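Local coordinates for Cyclo(L-leucyl-L-leucyl) synthase (Staphylococcus haemolyticus, PDB 6EZ3), which catalyses ATP-independent formation of cyclo(L-leucyl-L-leucyl) from two leucyl-tRNAs, and can also build other nonpolar residues into cyclodipeptides, at residues V23-S28 with I43-S48; S37-I42 with R89-E94. One frame throughout, in Å; residues are numbered along the deposited sequence.

Contact 1: V23-S28 with I43-S48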
loop_
_atom_site.group_PDB
_atom_site.type_symbol
_atom_site.label_atom_id
_atom_site.label_comp_id
_atom_site.label_asym_id
_atom_site.label_seq_id
_atom_site.Cartn_x
_atom_site.Cartn_y
_atom_site.Cartn_z
ATOM N N VAL A 23 -0.623 -12.984 -1.944
ATOM C CA VAL A 23 0.216 -11.791 -1.822
ATOM C C VAL A 23 -0.519 -10.569 -2.420
ATOM O O VAL A 23 -1.301 -10.716 -3.372
ATOM C CB VAL A 23 1.651 -11.983 -2.422
ATOM C CG1 VAL A 23 1.659 -12.195 -3.950
ATOM C CG2 VAL A 23 2.563 -10.831 -2.031
ATOM N N ILE A 24 -0.283 -9.382 -1.838
ATOM C CA ILE A 24 -0.790 -8.111 -2.313
ATOM C C ILE A 24 0.430 -7.418 -2.821
ATOM O O ILE A 24 1.385 -7.215 -2.069
ATOM C CB ILE A 24 -1.530 -7.256 -1.232
ATOM C CG1 ILE A 24 -2.803 -7.977 -0.691
ATOM C CG2 ILE A 24 -1.907 -5.856 -1.799
ATOM C CD1 ILE A 24 -3.369 -7.398 0.533
ATOM N N LEU A 25 0.441 -7.094 -4.111
ATOM C CA LEU A 25 1.559 -6.338 -4.667
ATOM C C LEU A 25 1.152 -4.868 -4.589
ATOM O O LEU A 25 0.150 -4.463 -5.176
ATOM C CB LEU A 25 1.912 -6.732 -6.114
ATOM C CG LEU A 25 2.073 -8.205 -6.438
ATOM C CD1 LEU A 25 2.204 -8.392 -7.911
ATOM C CD2 LEU A 25 3.278 -8.794 -5.781
ATOM N N GLY A 26 1.871 -4.111 -3.783
ATOM C CA GLY A 26 1.642 -2.690 -3.648
ATOM C C GLY A 26 2.438 -1.963 -4.713
ATOM O O GLY A 26 3.683 -2.006 -4.706
ATOM N N ILE A 27 1.713 -1.311 -5.657
ATOM C CA ILE A 27 2.302 -0.466 -6.698
ATOM C C ILE A 27 2.047 1.017 -6.334
ATOM O O ILE A 27 0.957 1.371 -5.903
ATOM C CB ILE A 27 1.859 -0.902 -8.106
ATOM C CG1 ILE A 27 2.502 -2.271 -8.436
ATOM C CG2 ILE A 27 2.243 0.142 -9.163
ATOM C CD1 ILE A 27 1.648 -3.261 -9.198
ATOM N N SER A 28 3.090 1.838 -6.394
ATOM C CA SER A 28 3.083 3.239 -5.981
ATOM C C SER A 28 3.008 4.248 -7.128
ATOM O O SER A 28 3.666 4.062 -8.162
ATOM C CB SER A 28 4.291 3.531 -5.094
ATOM O OG SER A 28 4.077 3.093 -3.764
ATOM N N ILE A 43 4.656 -8.988 -10.895
ATOM C CA ILE A 43 3.472 -9.774 -11.234
ATOM C C ILE A 43 3.907 -11.194 -11.594
ATOM O O ILE A 43 3.386 -12.163 -11.027
ATOM C CB ILE A 43 2.586 -9.111 -12.305
ATOM C CG1 ILE A 43 2.037 -7.765 -11.778
ATOM C CG2 ILE A 43 1.470 -10.078 -12.739
ATOM C CD1 ILE A 43 0.748 -7.191 -12.512
ATOM N N GLN A 44 4.903 -11.314 -12.478
ATOM C CA GLN A 44 5.422 -12.618 -12.856
ATOM C C GLN A 44 5.882 -13.400 -11.634
ATOM O O GLN A 44 5.587 -14.584 -11.546
ATOM C CB GLN A 44 6.536 -12.492 -13.907
ATOM C CG GLN A 44 6.030 -12.294 -15.355
ATOM C CD GLN A 44 5.104 -13.376 -15.886
ATOM O OE1 GLN A 44 5.180 -14.566 -15.507
ATOM N NE2 GLN A 44 4.198 -12.976 -16.783
ATOM N N TRP A 45 6.529 -12.708 -10.660
ATOM C CA TRP A 45 7.008 -13.240 -9.374
ATOM C C TRP A 45 5.843 -13.696 -8.488
ATOM O O TRP A 45 5.880 -14.805 -7.959
ATOM C CB TRP A 45 7.861 -12.192 -8.620
ATOM C CG TRP A 45 8.310 -12.638 -7.252
ATOM C CD1 TRP A 45 9.375 -13.436 -6.962
ATOM C CD2 TRP A 45 7.675 -12.344 -5.998
ATOM N NE1 TRP A 45 9.444 -13.660 -5.605
ATOM C CE2 TRP A 45 8.407 -13.007 -4.991
ATOM C CE3 TRP A 45 6.537 -11.599 -5.629
ATOM C CZ2 TRP A 45 8.051 -12.941 -3.638
ATOM C CZ3 TRP A 45 6.172 -11.550 -4.288
ATOM C CH2 TRP A 45 6.933 -12.208 -3.311
ATOM N N ALA A 46 4.810 -12.845 -8.345
ATOM C CA ALA A 46 3.653 -13.144 -7.524
ATOM C C ALA A 46 3.029 -14.369 -8.093
ATOM O O ALA A 46 2.861 -15.340 -7.363
ATOM C CB ALA A 46 2.659 -11.991 -7.557
ATOM N N ASN A 47 2.771 -14.350 -9.420
ATOM C CA ASN A 47 2.112 -15.403 -10.183
ATOM C C ASN A 47 2.769 -16.756 -10.053
ATOM O O ASN A 47 2.068 -17.752 -9.860
ATOM C CB ASN A 47 1.990 -15.003 -11.642
ATOM C CG ASN A 47 1.266 -16.002 -12.499
ATOM O OD1 ASN A 47 0.135 -16.379 -12.224
ATOM N ND2 ASN A 47 1.892 -16.408 -13.585
ATOM N N SER A 48 4.105 -16.790 -10.147
ATOM C CA SER A 48 4.930 -17.995 -10.087
ATOM C C SER A 48 5.033 -18.627 -8.725
ATOM O O SER A 48 5.056 -19.854 -8.631
ATOM C CB SER A 48 6.319 -17.710 -10.630
ATOM O OG SER A 48 6.176 -17.297 -11.981
#
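Ile43 opens the helical side of this buried, wholly apolar contact. Its CG1, beside the backbone N, lies 3.9 Å from CD1 of Leu25, and the same methyl of Leu25 rests 3.8 Å from the CA of Ile43, so the leucine tip lies against the helix backbone. One residue on, Gln44 faces away from the strand and its carbonyl O is gripped twice, by the N and the OG of Ser48. Trp45 swings its indole back toward the strand with CG anti to the backbone N (chi1 176°). Its CZ3 edge meets Val23 CG2 and Leu25 CD2, both near the ring plane and both loose at 4.3 Å, while Phe4 and Phe50 pack on the indole from outside the two segments. Ala46 is the closest fit: its CB points at the strand and sits 3.6 Å from Leu25 CD1, with Leu25 CD2 and Val23 CG1 close by, a small methyl lodged against two branched side chains. Strand 23-26 and helix 43-48 run antiparallel at 177°, as expected where a helix returns over the parallel strands in the beta-alpha-beta crossover 22-26, 36-49, 52-57; the strand leads on to Ser28, the probable nucleophile of the enzyme, in a Rossmann-like fold of the HUP clan.

Contact 2: S37-I42 with R89-E94; sequences SYIRKI and RFCEDE
Helices 37-42 and 89-94 run in roughly the same direction, their axes 9.8 Å apart at the closest and crossing at -39°. The CA atoms come nearest between Arg40 and Glu94, 6.2 Å apart, and that pair carries most of the contact. Arg40 leaves its helix with CG beside the backbone N and stays extended from CG to NE, which brings the guanidinium across to the other helix. There NH2 donates to Glu94 OE2 over 2.8 Å in a nearly straight salt bridge (171°), the oxygen lying in the guanidinium plane and using its anti lone pair. Glu94 bends at chi2 and so folds its carboxylate back toward Arg40; the carboxylate plane stands nearly perpendicular to the guanidinium, and its CG packs against CG of Arg40. Lys97 also pairs with OE2, and the two positive partners would probably favour the ionised carboxylate. Both helices cover the same side of the central sheet in the Rossmann-like fold of cyclodipeptide synthases, and Arg89, which could take part in aminoacyl-tRNA binding, directs its side chain away from helix 37-42. The other terminal nitrogen of Arg40, NH1, comes to CD1 of Phe90, with the ring plane turned 74° to the guanidinium, and Phe90 O lies over one guanidinium face. Deeper in the interface, Ile39 CG2 touches Cys91 SG at 3.9 Å.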
loop_
_atom_site.group_PDB
_atom_site.type_symbol
_atom_site.label_atom_id
_atom_site.label_comp_id
_atom_site.label_asym_id
_atom_site.label_seq_id
_atom_site.Cartn_x
_atom_site.Cartn_y
_atom_site.Cartn_z
ATOM N N SER A 37 8.647 -2.010 -16.568
ATOM C CA SER A 37 9.544 -3.161 -16.447
ATOM C C SER A 37 9.383 -3.877 -15.109
ATOM O O SER A 37 9.107 -5.083 -15.079
ATOM C CB SER A 37 10.993 -2.732 -16.663
ATOM O OG SER A 37 11.716 -3.734 -17.356
ATOM N N TYR A 38 9.489 -3.105 -14.017
ATOM C CA TYR A 38 9.357 -3.587 -12.643
ATOM C C TYR A 38 7.977 -4.196 -12.345
ATOM O O TYR A 38 7.879 -5.331 -11.865
ATOM C CB TYR A 38 9.659 -2.444 -11.658
ATOM C CG TYR A 38 9.788 -2.924 -10.239
ATOM C CD1 TYR A 38 10.882 -3.677 -9.837
ATOM C CD2 TYR A 38 8.789 -2.678 -9.307
ATOM C CE1 TYR A 38 10.978 -4.185 -8.543
ATOM C CE2 TYR A 38 8.878 -3.175 -8.007
ATOM C CZ TYR A 38 9.982 -3.918 -7.627
ATOM O OH TYR A 38 10.113 -4.374 -6.351
ATOM N N ILE A 39 6.919 -3.416 -12.610
ATOM C CA ILE A 39 5.542 -3.834 -12.378
ATOM C C ILE A 39 5.287 -5.239 -12.928
ATOM O O ILE A 39 4.662 -6.058 -12.241
ATOM C CB ILE A 39 4.564 -2.784 -12.903
ATOM C CG1 ILE A 39 4.773 -1.471 -12.140
ATOM C CG2 ILE A 39 3.116 -3.287 -12.787
ATOM C CD1 ILE A 39 4.285 -0.328 -12.813
ATOM N N ARG A 40 5.836 -5.527 -14.132
ATOM C CA ARG A 40 5.742 -6.816 -14.799
ATOM C C ARG A 40 6.474 -7.893 -14.004
ATOM O O ARG A 40 5.895 -8.944 -13.714
ATOM C CB ARG A 40 6.254 -6.688 -16.229
ATOM C CG ARG A 40 5.398 -5.682 -16.990
ATOM C CD ARG A 40 5.464 -5.742 -18.499
ATOM N NE ARG A 40 4.707 -4.630 -19.070
ATOM C CZ ARG A 40 3.497 -4.726 -19.609
ATOM N NH1 ARG A 40 2.899 -3.647 -20.105
ATOM N NH2 ARG A 40 2.886 -5.906 -19.684
ATOM N N LYS A 41 7.728 -7.592 -13.612
ATOM C CA LYS A 41 8.601 -8.444 -12.814
ATOM C C LYS A 41 7.860 -8.946 -11.585
ATOM O O LYS A 41 7.794 -10.153 -11.379
ATOM C CB LYS A 41 9.858 -7.654 -12.344
ATOM C CG LYS A 41 11.157 -8.037 -13.046
ATOM C CD LYS A 41 12.380 -7.882 -12.141
ATOM C CE LYS A 41 13.675 -7.981 -12.906
ATOM N NZ LYS A 41 13.955 -6.762 -13.715
ATOM N N ILE A 42 7.301 -8.025 -10.773
ATOM C CA ILE A 42 6.609 -8.357 -9.522
ATOM C C ILE A 42 5.364 -9.202 -9.768
ATOM O O ILE A 42 5.060 -10.049 -8.947
ATOM C CB ILE A 42 6.313 -7.116 -8.613
ATOM C CG1 ILE A 42 5.566 -6.006 -9.362
ATOM C CG2 ILE A 42 7.614 -6.599 -7.956
ATOM C CD1 ILE A 42 5.144 -4.864 -8.564
ATOM N N ARG A 89 -3.761 -0.347 -16.955
ATOM C CA ARG A 89 -3.497 -0.896 -18.294
ATOM C C ARG A 89 -2.274 -1.824 -18.314
ATOM O O ARG A 89 -2.400 -2.911 -18.869
ATOM C CB ARG A 89 -3.423 0.206 -19.356
ATOM C CG ARG A 89 -4.785 0.832 -19.648
ATOM C CD ARG A 89 -4.740 1.835 -20.795
ATOM N NE ARG A 89 -5.773 2.867 -20.662
ATOM C CZ ARG A 89 -6.996 2.784 -21.186
ATOM N NH1 ARG A 89 -7.355 1.716 -21.896
ATOM N NH2 ARG A 89 -7.873 3.769 -21.001
ATOM N N PHE A 90 -1.152 -1.457 -17.642
ATOM C CA PHE A 90 0.037 -2.320 -17.561
ATOM C C PHE A 90 -0.257 -3.604 -16.796
ATOM O O PHE A 90 0.125 -4.696 -17.244
ATOM C CB PHE A 90 1.233 -1.627 -16.900
ATOM C CG PHE A 90 1.921 -0.563 -17.718
ATOM C CD1 PHE A 90 2.151 -0.744 -19.082
ATOM C CD2 PHE A 90 2.376 0.617 -17.121
ATOM C CE1 PHE A 90 2.778 0.263 -19.850
ATOM C CE2 PHE A 90 3.038 1.602 -17.878
ATOM C CZ PHE A 90 3.242 1.419 -19.238
ATOM N N CYS A 91 -0.939 -3.469 -15.632
ATOM C CA CYS A 91 -1.313 -4.581 -14.759
ATOM C C CYS A 91 -2.224 -5.576 -15.437
ATOM O O CYS A 91 -1.937 -6.778 -15.434
ATOM C CB CYS A 91 -1.912 -4.061 -13.465
ATOM S SG CYS A 91 -0.721 -3.212 -12.408
ATOM N N GLU A 92 -3.274 -5.077 -16.087
ATOM C CA GLU A 92 -4.209 -5.929 -16.819
ATOM C C GLU A 92 -3.514 -6.727 -17.913
ATOM O O GLU A 92 -3.821 -7.898 -18.083
ATOM C CB GLU A 92 -5.355 -5.111 -17.390
ATOM C CG GLU A 92 -6.325 -4.647 -16.322
ATOM C CD GLU A 92 -7.637 -4.075 -16.814
ATOM O OE1 GLU A 92 -7.857 -3.978 -18.047
ATOM O OE2 GLU A 92 -8.455 -3.717 -15.940
ATOM N N ASP A 93 -2.529 -6.113 -18.595
ATOM C CA ASP A 93 -1.759 -6.757 -19.645
ATOM C C ASP A 93 -0.951 -7.922 -19.133
ATOM O O ASP A 93 -0.925 -8.981 -19.776
ATOM C CB ASP A 93 -0.860 -5.749 -20.348
ATOM C CG ASP A 93 -1.318 -5.478 -21.766
ATOM O OD1 ASP A 93 -1.365 -6.447 -22.575
ATOM O OD2 ASP A 93 -1.648 -4.303 -22.071
ATOM N N GLU A 94 -0.324 -7.749 -17.959
ATOM C CA GLU A 94 0.496 -8.798 -17.359
ATOM C C GLU A 94 -0.308 -9.936 -16.799
ATOM O O GLU A 94 0.139 -11.089 -16.884
ATOM C CB GLU A 94 1.435 -8.246 -16.297
ATOM C CG GLU A 94 2.722 -7.740 -16.895
ATOM C CD GLU A 94 3.545 -8.726 -17.707
ATOM O OE1 GLU A 94 3.814 -9.860 -17.235
ATOM O OE2 GLU A 94 3.936 -8.338 -18.829
#

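Helix 36-49 is common to both contacts: residues 43-48 lean on strand 22-26 in contact 1, while the preceding turns, 37-42, meet helix 73-97 in contact 2. Along the chain the order is 23-28, 37-42, 43-48, 89-94, so the segments alternate. The centres lie 9 Å apart, and the contacts join directly. Ile27 CG1 packs 3.7 Å from Ile42 CD1, and Gln44 NE2 probably hydrogen-bonds to Glu94 OE1. The strand and the two helices thus pack as one continuous unit, helices over one side of the sheet, connecting the strand that leads to Ser28, the probable nucleophile, with the helix carrying Arg89, a possible aminoacyl-tRNA-binding residue.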